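PDB 2G5C: prephenate dehydrogenase from Aquifex aeolicus, which catalyses the NAD(+)-dependent oxidative decarboxylation of prephenate to 3-(4-hydroxyphenyl)pyruvate, a step of L-tyrosine biosynthesis. Local coordinates for the interface of chains A and B. Numbering follows the deposited sequence. Chains: chain A/B, prephenate dehydrogenase.

Contact 1: the interface of chains A and B. Residues chain A 182, 186, 190, 244, 247-248; chain B 194, 197-198, 201, 208.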
# COMPACT_ATOMS: atom_id res chain seq x y z
N VAL A 182 -1.21 2.09 -15.57
CA VAL A 182 -1.71 0.94 -14.81
C VAL A 182 -0.93 0.64 -13.52
O VAL A 182 -1.54 0.43 -12.47
CB VAL A 182 -1.73 -0.35 -15.68
CG1 VAL A 182 -2.39 -1.49 -14.91
CG2 VAL A 182 -2.47 -0.09 -16.99
N LEU A 186 -3.09 4.20 -11.57
CA LEU A 186 -4.24 3.45 -11.06
C LEU A 186 -4.12 3.23 -9.55
O LEU A 186 -5.06 3.48 -8.80
CB LEU A 186 -4.36 2.11 -11.79
CG LEU A 186 -5.30 1.07 -11.17
CD1 LEU A 186 -6.73 1.60 -11.13
CD2 LEU A 186 -5.20 -0.23 -11.97
N VAL A 190 -6.73 4.60 -6.83
CA VAL A 190 -7.39 3.68 -5.90
C VAL A 190 -7.26 4.15 -4.45
O VAL A 190 -8.22 4.11 -3.69
CB VAL A 190 -6.80 2.25 -6.06
CG1 VAL A 190 -7.10 1.42 -4.83
CG2 VAL A 190 -7.40 1.59 -7.29
N ALA A 244 -7.36 1.99 -17.19
CA ALA A 244 -6.82 1.29 -16.03
C ALA A 244 -7.88 1.12 -14.94
O ALA A 244 -8.02 0.03 -14.37
CB ALA A 244 -5.61 2.04 -15.48
N GLY A 247 -10.28 -1.40 -16.07
CA GLY A 247 -9.69 -2.72 -16.01
C GLY A 247 -9.73 -3.21 -14.57
O GLY A 247 -10.07 -4.37 -14.30
N PHE A 248 -9.39 -2.31 -13.65
CA PHE A 248 -9.39 -2.61 -12.23
C PHE A 248 -10.78 -2.98 -11.73
O PHE A 248 -10.95 -3.93 -10.96
CB PHE A 248 -8.86 -1.39 -11.44
CG PHE A 248 -9.08 -1.50 -9.95
CD1 PHE A 248 -8.30 -2.36 -9.18
CD2 PHE A 248 -10.10 -0.78 -9.33
CE1 PHE A 248 -8.54 -2.50 -7.81
CE2 PHE A 248 -10.35 -0.91 -7.96
CZ PHE A 248 -9.56 -1.78 -7.19
N LEU B 194 -6.02 -5.40 -7.50
CA LEU B 194 -4.99 -4.60 -8.16
C LEU B 194 -3.99 -5.54 -8.81
O LEU B 194 -3.53 -5.30 -9.93
CB LEU B 194 -4.27 -3.69 -7.15
CG LEU B 194 -4.86 -2.29 -6.96
CD1 LEU B 194 -4.17 -1.59 -5.80
CD2 LEU B 194 -4.70 -1.49 -8.25
N THR B 197 -5.52 -7.15 -11.81
CA THR B 197 -5.60 -6.21 -12.92
C THR B 197 -4.38 -6.30 -13.84
O THR B 197 -4.52 -6.28 -15.06
CB THR B 197 -5.72 -4.76 -12.42
OG1 THR B 197 -6.96 -4.61 -11.71
CG2 THR B 197 -5.69 -3.79 -13.58
N LEU B 198 -3.19 -6.40 -13.25
CA LEU B 198 -1.97 -6.48 -14.03
C LEU B 198 -1.92 -7.76 -14.85
O LEU B 198 -1.23 -7.83 -15.86
CB LEU B 198 -0.74 -6.39 -13.13
CG LEU B 198 -0.15 -4.99 -12.90
CD1 LEU B 198 -1.18 -4.08 -12.24
CD2 LEU B 198 1.10 -5.12 -12.03
N MSE B 201 -4.40 -6.83 -17.83
CA MSE B 201 -4.00 -5.70 -18.65
C MSE B 201 -2.61 -5.84 -19.25
O MSE B 201 -2.12 -4.95 -19.93
CB MSE B 201 -4.14 -4.41 -17.85
CG MSE B 201 -5.61 -4.12 -17.54
SE MSE B 201 -5.97 -2.36 -16.86
CE MSE B 201 -5.68 -1.38 -18.52
N LEU B 208 3.20 -6.29 -17.49
CA LEU B 208 3.15 -5.24 -16.48
C LEU B 208 3.88 -5.58 -15.19
O LEU B 208 4.38 -4.69 -14.50
CB LEU B 208 1.69 -4.87 -16.19
CG LEU B 208 0.91 -4.29 -17.38
CD1 LEU B 208 -0.50 -3.95 -16.96
CD2 LEU B 208 1.62 -3.05 -17.92

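Contact 2: the interface of chains A and B. Residues chain A 192-193, 196, 199; chain B 251, 270, 273, 276.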
# COMPACT_ATOMS: atom_id res chain seq x y z
N PHE A 192 -6.70 7.27 -3.38
CA PHE A 192 -7.50 8.48 -3.20
C PHE A 192 -8.96 8.07 -2.96
O PHE A 192 -9.64 8.62 -2.10
CB PHE A 192 -7.42 9.37 -4.44
CG PHE A 192 -6.10 10.09 -4.60
CD1 PHE A 192 -5.64 10.95 -3.61
CD2 PHE A 192 -5.33 9.91 -5.75
CE1 PHE A 192 -4.42 11.64 -3.76
CE2 PHE A 192 -4.11 10.59 -5.91
CZ PHE A 192 -3.66 11.46 -4.92
N ALA A 193 -9.43 7.10 -3.74
CA ALA A 193 -10.80 6.62 -3.62
C ALA A 193 -11.05 5.93 -2.28
O ALA A 193 -12.12 6.06 -1.70
CB ALA A 193 -11.13 5.67 -4.76
N ASP A 196 -11.60 8.54 0.25
CA ASP A 196 -12.94 9.11 0.12
C ASP A 196 -13.95 8.15 0.74
O ASP A 196 -14.90 8.57 1.41
CB ASP A 196 -13.29 9.34 -1.35
CG ASP A 196 -14.61 10.06 -1.53
OD1 ASP A 196 -14.66 11.27 -1.20
OD2 ASP A 196 -15.59 9.42 -1.97
N ILE A 199 -14.06 8.27 4.49
CA ILE A 199 -14.73 9.51 4.88
C ILE A 199 -16.26 9.30 4.86
O ILE A 199 -16.94 9.57 5.84
CB ILE A 199 -14.35 10.69 3.94
CG1 ILE A 199 -12.95 11.19 4.29
CG2 ILE A 199 -15.38 11.81 4.06
CD1 ILE A 199 -12.37 12.20 3.31
N SER B 251 -17.27 5.62 -4.52
CA SER B 251 -16.24 6.66 -4.39
C SER B 251 -15.32 6.68 -5.61
O SER B 251 -14.98 7.76 -6.11
CB SER B 251 -15.40 6.43 -3.13
OG SER B 251 -16.14 6.73 -1.96
N TYR B 270 -11.16 16.70 -4.26
CA TYR B 270 -11.32 15.28 -3.96
C TYR B 270 -9.99 14.70 -3.49
O TYR B 270 -9.93 14.02 -2.47
CB TYR B 270 -11.80 14.53 -5.20
CG TYR B 270 -12.13 13.06 -4.99
CD1 TYR B 270 -13.45 12.61 -5.01
CD2 TYR B 270 -11.12 12.11 -4.82
CE1 TYR B 270 -13.76 11.26 -4.88
CE2 TYR B 270 -11.42 10.75 -4.68
CZ TYR B 270 -12.74 10.34 -4.72
OH TYR B 270 -13.04 9.00 -4.62
N GLU B 273 -8.59 15.43 0.02
CA GLU B 273 -9.20 14.73 1.14
C GLU B 273 -8.16 13.90 1.88
O GLU B 273 -8.26 13.69 3.08
CB GLU B 273 -10.36 13.85 0.65
CG GLU B 273 -11.59 14.64 0.22
CD GLU B 273 -12.67 13.77 -0.42
OE1 GLU B 273 -12.69 12.55 -0.17
OE2 GLU B 273 -13.50 14.33 -1.17
N ILE B 276 -6.03 16.30 5.89
CA ILE B 276 -6.77 16.19 7.14
C ILE B 276 -5.89 15.56 8.22
O ILE B 276 -5.40 14.45 8.05
CB ILE B 276 -8.04 15.32 6.98
CG1 ILE B 276 -8.96 15.93 5.92
CG2 ILE B 276 -8.77 15.20 8.31
CD1 ILE B 276 -10.25 15.17 5.73
O HOH W 1 -8.95 11.43 -1.91
O HOH W 2 -16.10 13.35 -2.56

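Contact 3: the interface of chains A and B. Residues chain A 73, 231, 235; chain B 262, 264, 267-268.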
# COMPACT_ATOMS: atom_id res chain seq x y z
N ARG A 73 2.82 20.58 -16.47
CA ARG A 73 1.90 21.58 -17.00
C ARG A 73 2.65 22.80 -17.54
O ARG A 73 2.13 23.53 -18.37
CB ARG A 73 0.94 22.06 -15.91
CG ARG A 73 -0.25 21.15 -15.65
CD ARG A 73 -1.27 21.19 -16.79
NE ARG A 73 -2.50 20.48 -16.44
CZ ARG A 73 -3.38 20.90 -15.53
NH1 ARG A 73 -3.17 22.03 -14.87
NH2 ARG A 73 -4.47 20.18 -15.27
N ARG A 231 -3.58 15.75 -10.06
CA ARG A 231 -4.67 16.29 -10.86
C ARG A 231 -4.15 16.46 -12.28
O ARG A 231 -4.86 16.23 -13.25
CB ARG A 231 -5.10 17.67 -10.36
CG ARG A 231 -6.07 18.36 -11.33
CD ARG A 231 -6.04 19.88 -11.20
NE ARG A 231 -4.79 20.44 -11.69
CZ ARG A 231 -4.44 21.72 -11.53
NH1 ARG A 231 -5.25 22.55 -10.89
NH2 ARG A 231 -3.28 22.16 -12.02
N LEU A 235 -5.13 14.25 -15.67
CA LEU A 235 -5.59 14.98 -16.85
C LEU A 235 -4.73 14.60 -18.06
O LEU A 235 -5.24 14.24 -19.11
CB LEU A 235 -5.50 16.50 -16.65
CG LEU A 235 -5.65 17.31 -17.95
CD1 LEU A 235 -7.08 17.19 -18.48
CD2 LEU A 235 -5.30 18.77 -17.71
N GLU B 262 -12.90 16.17 -16.69
CA GLU B 262 -11.77 17.06 -16.45
C GLU B 262 -12.16 18.21 -15.51
O GLU B 262 -11.83 19.37 -15.75
CB GLU B 262 -11.26 17.61 -17.79
CG GLU B 262 -10.90 16.51 -18.78
CD GLU B 262 -10.38 17.05 -20.09
OE1 GLU B 262 -11.08 17.86 -20.73
OE2 GLU B 262 -9.27 16.65 -20.50
N GLU B 264 -11.25 20.07 -13.10
CA GLU B 264 -10.02 20.46 -12.43
C GLU B 264 -10.11 20.86 -10.96
O GLU B 264 -9.39 20.32 -10.12
CB GLU B 264 -9.36 21.61 -13.19
CG GLU B 264 -9.08 21.34 -14.66
CD GLU B 264 -8.09 20.20 -14.88
OE1 GLU B 264 -8.45 19.03 -14.61
OE2 GLU B 264 -6.96 20.49 -15.33
N LEU B 267 -11.72 18.02 -8.75
CA LEU B 267 -10.78 16.90 -8.70
C LEU B 267 -9.71 17.18 -7.64
O LEU B 267 -9.39 16.31 -6.84
CB LEU B 267 -10.12 16.67 -10.07
CG LEU B 267 -9.11 15.51 -10.13
CD1 LEU B 267 -9.80 14.20 -9.71
CD2 LEU B 267 -8.55 15.37 -11.55
N VAL B 268 -9.17 18.40 -7.64
CA VAL B 268 -8.16 18.76 -6.65
C VAL B 268 -8.73 18.65 -5.25
O VAL B 268 -8.05 18.19 -4.33
CB VAL B 268 -7.67 20.22 -6.84
CG1 VAL B 268 -6.75 20.60 -5.69
CG2 VAL B 268 -6.93 20.37 -8.15
O HOH W 3 -6.91 15.90 -21.40

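Contact 1: the interface of chains A and B
Through A:Val182 and A:Leu186, helix 173-201 of chain A lies roughly antiparallel to helix 173-200 of chain B at B:Leu198 and B:Leu194, while A:Phe248 brings helix 238-260 against the same partner helix and A:Gly247 packs on B:Met201 in the loop just after it. A:Val182 divides its two methyls between different partners. A:Val182 CG1, anti to the backbone N (chi1 -174°), meets B:Leu208 CD1 at 3.7 Å, the two side chains crossing at about a right angle, and A:Val182 CG2 meets the CE methyl of selenomethionine B:Met201 at 3.8 Å. The bent end of that chain also brings B:Met201 SE within 3.8 Å of both A:Gly247 CA and A:Ala244 CA. B:Thr197 faces two ways: its CG2 meets A:Leu186 CD2 tip to tip at 3.9 Å, whereas B:Thr197 OG1, beside its own backbone N (chi1 -64°), turns to A:Phe248 CD1 at 3.6 Å. The A:Phe248 ring has A:Val190 CG2 of its own chain over the centre of one face, and A:Phe248 CE1 touches B:Leu194 CG at 3.8 Å. This largely apolar packing of helices lies near the middle of the dimer, within the helical dimerization region.

Contact 2: the interface of chains A and B
A:Asp196 reaches into a corner formed by B:Tyr270, B:Ser251 and B:Glu273, a polar patch of the dimer interface that joins helix 173-201 of chain A to helices 238-260 and 264-272 of chain B. With CG anti to the backbone N (chi1 -174°), the carboxylate is carried over the B:Tyr270 ring. A:Asp196 CB sits above the hydroxyl end, 3.6 Å from B:Tyr270 CZ. CG continues over the same face towards CE1, with the carboxylate and ring planes 25° apart. At the tip, A:Asp196 OD2 accepts a hydrogen bond from the B:Ser251 hydroxyl OG at 2.7 Å, met on the anti side and 18° out of the carboxylate plane. A:Asp196 OD1 lies 2.6 Å from B:Glu273 OE1; as two acceptors this would be a clash unless one carboxylate carries a proton, which the structure does not show. A water joins OD1 to B:Glu273 OE2. B:Glu273 CB also lies against A:Ile199 CD1 at 3.7 Å. The B:Tyr270 hydroxyl OH gives a 2.8 Å hydrogen bond to B:Ser251 O from above the carbonyl plane. An alanine in place of B:Tyr270 would probably open a gap beneath the A:Asp196 carboxylate and leave B:Ser251 O without this donor. A second water bridges A:Phe192 O and B:Tyr270 O.

Contact 3: the interface of chains A and B
Helix 264-272 of chain B docks by its first turns, at B:Glu264 and B:Val268, against A:Arg231 and A:Leu235 of helix 227-236, with A:Arg73 from the start of helix 72-85 closing in on B:Glu264. A:Arg73 and B:Glu264 reach toward each other tip to tip and form a salt bridge, NH2 to carboxylate OE2 at 2.5 Å. Their flat groups are turned 40° apart and the N-H points elsewhere, which makes this an electrostatic contact without a directed hydrogen bond. The B:Glu264 chain bends at its second torsion (chi2 -63°), bringing OE2 also to 3.4 Å from A:Leu235 CD2, so that the charged oxygen borders an apolar methyl. A:Arg231 uses its aliphatic stem here: A:Arg231 CG packs on B:Leu267 CD2 at 3.9 Å, and CD faces B:Val268 CG2 at a short separation that is doubtful in detail. A:Arg231 NE remains 4.2 Å from B:Glu264 OE2, where opposite charges would probably attract, although the groups are not in contact. In the loop just before helix 264-272, B:Glu262 crosses A:Leu235 at about a right angle. A water links B:Glu262 OE2, at 2.6 Å, to A:Leu235 O, at a longer 3.3 Å, a weak link. A:Arg73 is an NADH-site residue of this enzyme, though it does not hold the cofactor in this model; the contact ties its nucleotide-binding domain to the other subunit, and may help to steady it.

Contact 1 lies about 20 Å from both contact 2 and contact 3, and contacts 2 and 3 are about 15 Å apart, measured between the centres of their C-alpha atoms. The long helix beginning at residue 173 serves contacts 1 and 2, as does helix 238-260, supplied by chain A in the first and chain B in the second. Helix 264-272 of chain B joins contact 2 to contact 3. The apolar contact 1 is thus flanked at similar distances by the polar contact 2 and the charged contact 3, the last beside the nucleotide-binding domain, and two-fold symmetry repeats each, consistent with an intertwined dimer.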